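Methyltransferase WBDD (Escherichia coli, PDB 4AZS) is a bifunctional kinase and methyltransferase that regulates the chain length of the O antigen in Escherichia coli O9a. Local coordinates at residues D58-A63 / R225-D230; Q197-R202 / Q233-W238. All blocks are in the same frame, centred on the assembly; numbering follows the deposited sequence. Where two conformers were deposited one is given.

Contact 1 (D58-A63 / R225-D230); sequences DNLSRA and RVLIND. With SO4 (sulfate ion), chain E.
The guanidinium group of Arg225 meets helix 47-64 obliquely, where Leu60 CD1 and Ala63 CB come against it, and holds a sulfate ion at its edge. The sulfur lies in the guanidinium plane. The amide planes of Asn59 and Asn229, at the other end of the contact, are turned 65° apart. Within the helix, Asp58 O stands over one face of the Arg62 guanidinium, near its margin. The motif is a helix packed against a beta hairpin. Helix 47-64 precedes the first strand of the methyltransferase sheet, and strand 225-228 pairs with strand 231-234.

The sulfate, probably from the crystallisation liquor, is gripped by two nearly straight bonds. Arg225 NH1 reaches O1 of the ion at 2.7 Å and NH2 reaches O2 at 2.8 Å. NH2 also bonds to Asn232, which helps to fix the rotation of the group. The Arg225 chain is extended at first and then bends at chi3 (73°), which turns the guanidinium so that the end of Leu60 meets it obliquely.

Leu60 has CG anti to the backbone N (chi1 -178°), and its CD1 lies 3.9 Å from Arg225 NE. The same methyl approaches Leu227 CD2 at 4.4 Å. This apolar pair is loose, and Leu68 also packs on Leu60.

Asn229 ND2 is held by Glu55, on an earlier turn of the same helix. Asn229 OD1 takes a weak hydrogen bond from Gln56 NE2, also on helix 47-64. Arg62 NH1 donates to Asn59 OD1 at 3.2 Å, from outside the carbonyl plane of Asn59. Asn59 ND2 lies 3.2 Å from Asn229 OD1, but the angle is too poor for a hydrogen bond.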
loop_
_atom_site.group_PDB
_atom_site.type_symbol
_atom_site.label_atom_id
_atom_site.label_comp_id
_atom_site.label_asym_id
_atom_site.label_seq_id
_atom_site.Cartn_x
_atom_site.Cartn_y
_atom_site.Cartn_z
ATOM N N ASP A 58 22.947 14.632 51.774
ATOM C CA ASP A 58 23.166 14.917 53.205
ATOM C C ASP A 58 21.856 14.969 53.962
ATOM O O ASP A 58 21.742 14.391 55.048
ATOM C CB ASP A 58 23.898 16.257 53.400
ATOM C CG ASP A 58 25.325 16.217 52.936
ATOM O OD1 ASP A 58 25.878 15.125 52.821
ATOM O OD2 ASP A 58 25.912 17.293 52.701
ATOM N N ASN A 59 20.842 15.645 53.392
ATOM C CA ASN A 59 19.536 15.710 54.032
ATOM C C ASN A 59 19.008 14.321 54.278
ATOM O O ASN A 59 18.485 14.017 55.335
ATOM C CB ASN A 59 18.510 16.466 53.162
ATOM C CG ASN A 59 18.798 17.945 53.075
ATOM O OD1 ASN A 59 19.571 18.492 53.869
ATOM N ND2 ASN A 59 18.164 18.613 52.110
ATOM N N LEU A 60 19.086 13.462 53.282
ATOM C CA LEU A 60 18.427 12.167 53.435
ATOM C C LEU A 60 19.290 11.301 54.338
ATOM O O LEU A 60 18.781 10.502 55.106
ATOM C CB LEU A 60 18.193 11.505 52.085
ATOM C CG LEU A 60 17.468 10.151 52.130
ATOM C CD1 LEU A 60 16.093 10.213 52.781
ATOM C CD2 LEU A 60 17.352 9.690 50.699
ATOM N N SER A 61 20.606 11.445 54.239
ATOM C CA SER A 61 21.477 10.653 55.085
ATOM C C SER A 61 21.278 11.062 56.570
ATOM O O SER A 61 21.250 10.216 57.452
ATOM C CB SER A 61 22.946 10.847 54.697
ATOM O OG SER A 61 23.759 10.099 55.573
ATOM N N ARG A 62 21.147 12.360 56.814
ATOM C CA ARG A 62 20.821 12.854 58.139
ATOM C C ARG A 62 19.509 12.250 58.628
ATOM O O ARG A 62 19.436 11.752 59.729
ATOM C CB ARG A 62 20.737 14.378 58.141
ATOM C CG ARG A 62 20.689 15.046 59.542
ATOM C CD ARG A 62 20.735 16.599 59.484
ATOM N NE ARG A 62 21.696 17.081 58.465
ATOM C CZ ARG A 62 21.409 17.733 57.321
ATOM N NH1 ARG A 62 20.164 18.084 57.001
ATOM N NH2 ARG A 62 22.398 18.055 56.478
ATOM N N ALA A 63 18.482 12.247 57.791
ATOM C CA ALA A 63 17.158 11.762 58.221
ATOM C C ALA A 63 17.188 10.301 58.545
ATOM O O ALA A 63 16.603 9.878 59.509
ATOM C CB ALA A 63 16.112 12.020 57.132
ATOM N N ARG A 225 8.333 9.415 51.251
ATOM C CA ARG A 225 8.709 10.485 52.150
ATOM C C ARG A 225 8.323 11.851 51.637
ATOM O O ARG A 225 8.329 12.127 50.420
ATOM C CB ARG A 225 10.238 10.469 52.387
ATOM C CG ARG A 225 10.764 9.176 53.027
ATOM C CD ARG A 225 12.273 9.189 53.329
ATOM N NE ARG A 225 12.580 10.035 54.456
ATOM C CZ ARG A 225 12.588 9.652 55.730
ATOM N NH1 ARG A 225 12.322 8.415 56.049
ATOM N NH2 ARG A 225 12.851 10.536 56.691
ATOM N N VAL A 226 7.980 12.723 52.574
ATOM C CA VAL A 226 8.015 14.131 52.308
ATOM C C VAL A 226 9.468 14.585 52.459
ATOM O O VAL A 226 10.083 14.375 53.483
ATOM C CB VAL A 226 7.090 14.904 53.279
ATOM C CG1 VAL A 226 7.254 16.404 53.102
ATOM C CG2 VAL A 226 5.657 14.504 53.011
ATOM N N LEU A 227 9.985 15.234 51.436
ATOM C CA LEU A 227 11.349 15.618 51.363
ATOM C C LEU A 227 11.417 17.121 51.118
ATOM O O LEU A 227 11.512 17.574 50.007
ATOM C CB LEU A 227 11.999 14.887 50.206
ATOM C CG LEU A 227 12.065 13.370 50.275
ATOM C CD1 LEU A 227 12.566 12.793 48.979
ATOM C CD2 LEU A 227 12.918 12.936 51.417
ATOM N N ILE A 228 11.395 17.871 52.196
ATOM C CA ILE A 228 11.388 19.316 52.179
ATOM C C ILE A 228 12.555 19.662 53.094
ATOM O O ILE A 228 12.769 18.981 54.092
ATOM C CB ILE A 228 10.035 19.793 52.753
ATOM C CG1 ILE A 228 8.912 19.572 51.752
ATOM C CG2 ILE A 228 10.061 21.269 53.147
ATOM C CD1 ILE A 228 7.545 19.718 52.391
ATOM N N ASN A 229 13.324 20.689 52.777
ATOM C CA ASN A 229 14.685 20.785 53.352
ATOM C C ASN A 229 14.650 20.810 54.884
ATOM O O ASN A 229 15.541 20.287 55.557
ATOM C CB ASN A 229 15.496 21.956 52.748
ATOM C CG ASN A 229 16.091 21.619 51.358
ATOM O OD1 ASN A 229 15.927 20.520 50.827
ATOM N ND2 ASN A 229 16.766 22.579 50.770
ATOM N N ASP A 230 13.551 21.338 55.393
ATOM C CA ASP A 230 13.308 21.529 56.786
ATOM C C ASP A 230 12.539 20.366 57.447
ATOM O O ASP A 230 12.358 20.327 58.665
ATOM C CB ASP A 230 12.399 22.759 56.788
ATOM C CG ASP A 230 12.221 23.349 58.127
ATOM O OD1 ASP A 230 13.065 23.060 58.999
ATOM O OD2 ASP A 230 11.236 24.114 58.301
HETATM S S SO4 E . 12.592 8.009 59.581
HETATM O O1 SO4 E . 12.167 7.186 58.416
HETATM O O2 SO4 E . 12.726 9.463 59.247
HETATM O O3 SO4 E . 13.935 7.521 60.025
HETATM O O4 SO4 E . 11.528 7.829 60.615
#

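Contact 2 (Q197-R202 / Q233-W238); sequences QCAFYR and QPFQHW. With SO4 (sulfate ion), chain J.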
loop_
_atom_site.group_PDB
_atom_site.type_symbol
_atom_site.label_atom_id
_atom_site.label_comp_id
_atom_site.label_asym_id
_atom_site.label_seq_id
_atom_site.Cartn_x
_atom_site.Cartn_y
_atom_site.Cartn_z
ATOM N N GLN A 197 2.406 10.901 38.439
ATOM C CA GLN A 197 1.861 9.691 39.068
ATOM C C GLN A 197 2.578 9.336 40.366
ATOM O O GLN A 197 2.012 8.598 41.172
ATOM C CB GLN A 197 1.899 8.467 38.130
ATOM C CG GLN A 197 3.272 7.814 37.940
ATOM C CD GLN A 197 4.249 8.680 37.141
ATOM O OE1 GLN A 197 3.880 9.787 36.709
ATOM N NE2 GLN A 197 5.489 8.191 36.931
ATOM N N CYS A 198 3.797 9.842 40.585
ATOM C CA CYS A 198 4.485 9.619 41.863
ATOM C C CYS A 198 3.903 10.528 42.933
ATOM O O CYS A 198 3.297 11.548 42.633
ATOM C CB CYS A 198 5.958 9.841 41.700
ATOM S SG CYS A 198 6.723 8.629 40.564
ATOM N N ALA A 199 4.055 10.149 44.189
ATOM C CA ALA A 199 3.319 10.794 45.261
ATOM C C ALA A 199 3.792 12.185 45.547
ATOM O O ALA A 199 2.999 13.113 45.622
ATOM C CB ALA A 199 3.428 9.950 46.543
ATOM N N PHE A 200 5.072 12.303 45.804
ATOM C CA PHE A 200 5.708 13.571 46.139
ATOM C C PHE A 200 6.724 13.997 45.073
ATOM O O PHE A 200 7.604 13.204 44.713
ATOM C CB PHE A 200 6.460 13.436 47.482
ATOM C CG PHE A 200 7.116 14.721 47.942
ATOM C CD1 PHE A 200 6.408 15.658 48.666
ATOM C CD2 PHE A 200 8.438 14.977 47.667
ATOM C CE1 PHE A 200 7.005 16.833 49.087
ATOM C CE2 PHE A 200 9.059 16.143 48.110
ATOM C CZ PHE A 200 8.337 17.077 48.799
ATOM N N TYR A 201 6.608 15.207 44.554
ATOM C CA TYR A 201 7.666 15.786 43.717
ATOM C C TYR A 201 7.792 17.296 43.879
ATOM O O TYR A 201 6.780 18.008 44.063
ATOM C CB TYR A 201 7.505 15.403 42.207
ATOM C CG TYR A 201 6.410 16.155 41.480
ATOM C CD1 TYR A 201 6.668 17.360 40.900
ATOM C CD2 TYR A 201 5.117 15.670 41.406
ATOM C CE1 TYR A 201 5.694 18.071 40.263
ATOM C CE2 TYR A 201 4.096 16.389 40.745
ATOM C CZ TYR A 201 4.415 17.589 40.184
ATOM O OH TYR A 201 3.506 18.369 39.508
ATOM N N ARG A 202 9.017 17.800 43.664
ATOM C CA ARG A 202 9.355 19.223 43.864
ATOM C C ARG A 202 10.442 19.521 42.845
ATOM O O ARG A 202 11.454 18.805 42.827
ATOM C CB ARG A 202 10.096 19.380 45.235
ATOM C CG ARG A 202 9.422 19.936 46.458
ATOM C CD ARG A 202 10.331 19.796 47.700
ATOM N NE ARG A 202 11.438 20.677 47.567
ATOM C CZ ARG A 202 12.624 20.588 48.146
ATOM N NH1 ARG A 202 12.999 19.630 48.980
ATOM N NH2 ARG A 202 13.466 21.526 47.849
ATOM N N GLN A 233 10.433 13.213 56.379
ATOM C CA GLN A 233 9.716 12.240 57.160
ATOM C C GLN A 233 8.972 11.285 56.258
ATOM O O GLN A 233 8.449 11.680 55.243
ATOM C CB GLN A 233 8.687 12.949 58.029
ATOM C CG GLN A 233 9.261 13.846 59.125
ATOM C CD GLN A 233 9.939 13.048 60.208
ATOM O OE1 GLN A 233 9.585 11.912 60.447
ATOM N NE2 GLN A 233 10.910 13.639 60.868
ATOM N N PRO A 234 8.871 10.036 56.661
ATOM C CA PRO A 234 7.979 9.145 55.987
ATOM C C PRO A 234 6.551 9.578 56.121
ATOM O O PRO A 234 6.180 10.337 57.066
ATOM C CB PRO A 234 8.219 7.787 56.670
ATOM C CG PRO A 234 8.772 8.131 58.016
ATOM C CD PRO A 234 9.442 9.465 57.899
ATOM N N PHE A 235 5.756 9.182 55.129
ATOM C CA PHE A 235 4.319 9.313 55.181
ATOM C C PHE A 235 3.758 7.955 54.889
ATOM O O PHE A 235 4.416 7.170 54.203
ATOM C CB PHE A 235 3.789 10.394 54.185
ATOM C CG PHE A 235 4.047 10.106 52.722
ATOM C CD1 PHE A 235 3.255 9.226 52.021
ATOM C CD2 PHE A 235 5.039 10.806 52.024
ATOM C CE1 PHE A 235 3.492 8.979 50.656
ATOM C CE2 PHE A 235 5.273 10.558 50.675
ATOM C CZ PHE A 235 4.508 9.625 49.988
ATOM N N GLN A 236 2.556 7.691 55.398
ATOM C CA GLN A 236 1.990 6.381 55.122
ATOM C C GLN A 236 0.857 6.437 54.126
ATOM O O GLN A 236 0.578 5.417 53.527
ATOM C CB GLN A 236 1.570 5.601 56.383
ATOM C CG GLN A 236 2.727 5.308 57.315
ATOM C CD GLN A 236 3.224 6.553 58.011
ATOM O OE1 GLN A 236 2.438 7.353 58.526
ATOM N NE2 GLN A 236 4.527 6.727 58.039
ATOM N N HIS A 237 0.248 7.590 53.873
ATOM C CA HIS A 237 -0.616 7.680 52.705
ATOM C C HIS A 237 -0.774 9.093 52.219
ATOM O O HIS A 237 -0.375 10.056 52.896
ATOM C CB HIS A 237 -1.943 7.011 52.936
ATOM C CG HIS A 237 -2.706 7.579 54.073
ATOM N ND1 HIS A 237 -3.556 8.624 53.918
ATOM C CD2 HIS A 237 -2.711 7.248 55.427
ATOM C CE1 HIS A 237 -4.096 8.941 55.125
ATOM N NE2 HIS A 237 -3.576 8.091 56.047
ATOM N N TRP A 238 -1.283 9.234 51.009
ATOM C CA TRP A 238 -1.437 10.565 50.462
ATOM C C TRP A 238 -2.628 10.611 49.593
ATOM O O TRP A 238 -3.159 9.575 49.221
ATOM C CB TRP A 238 -0.203 10.996 49.679
ATOM C CG TRP A 238 -0.088 10.317 48.360
ATOM C CD1 TRP A 238 0.307 9.000 48.121
ATOM C CD2 TRP A 238 -0.398 10.870 47.029
ATOM N NE1 TRP A 238 0.270 8.713 46.781
ATOM C CE2 TRP A 238 -0.148 9.779 46.067
ATOM C CE3 TRP A 238 -0.833 12.098 46.554
ATOM C CZ2 TRP A 238 -0.318 9.949 44.704
ATOM C CZ3 TRP A 238 -0.998 12.260 45.152
ATOM C CH2 TRP A 238 -0.734 11.229 44.265
HETATM S S SO4 J . -4.381 8.848 58.994
HETATM O O1 SO4 J . -5.121 7.564 59.137
HETATM O O2 SO4 J . -5.073 9.709 58.002
HETATM O O3 SO4 J . -2.980 8.585 58.572
HETATM O O4 SO4 J . -4.363 9.549 60.300
#
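Phe235 and Trp238 both set CG between the backbone N and the carbonyl carbon (chi1 63° and 74°), which brings both rings to the methyl group of Ala199. Ala199 CB sits over one face of the indole, 3.5 Å from the centroid of its five-membered ring. This is a CH-pi contact, only 15° off the ring normal. The nearest ring atom to CB is Trp238 NE1, at 3.4 Å. Phe235 comes to the same methyl obliquely, with its CZ 3.6 Å from Ala199 CB. Phe200 CB is a looser neighbour, 4.5 Å from Phe235 CE2.

The contact joins the start of strand 200-207, at the edge of the methyltransferase sheet, to the chain entering the five-stranded kinase sheet. Gln236 and His237 form a classic beta bulge opposite Phe258. His237 NE2 donates a bent bond, 2.6 Å long, to O3 of a sulfate at its ring edge, probably from the crystallisation liquor. Lys323 binds the same ion. The backbone N of Trp238 bonds to Glu131 of a second subunit.

No hydrogen bond links the two segments. Their contact therefore rests on dispersion and CH-pi attraction, while Arg255 bonds to the carbonyl oxygens of Cys198 and Ala199.

Overall arrangement
From the N terminus, helix 47-64 gives contact 1 its first segment. The chain then runs through the methyltransferase sheet to 197-202, the first segment of contact 2. It returns along strand 216-222 and enters the hairpin of strands 225-228 and 231-234. Strand 225-228 closes the long loop of contact 1. The chain from 233 to 238 closes the shorter loop of contact 2. The two loops cross, since their segments alternate. The hairpin joins them directly through the backbone pair Val226 and Gln233, and Arg202 also probably bonds to Leu227 O. Together they tie the methyltransferase helix and sheet edge to the first strand of the kinase sheet.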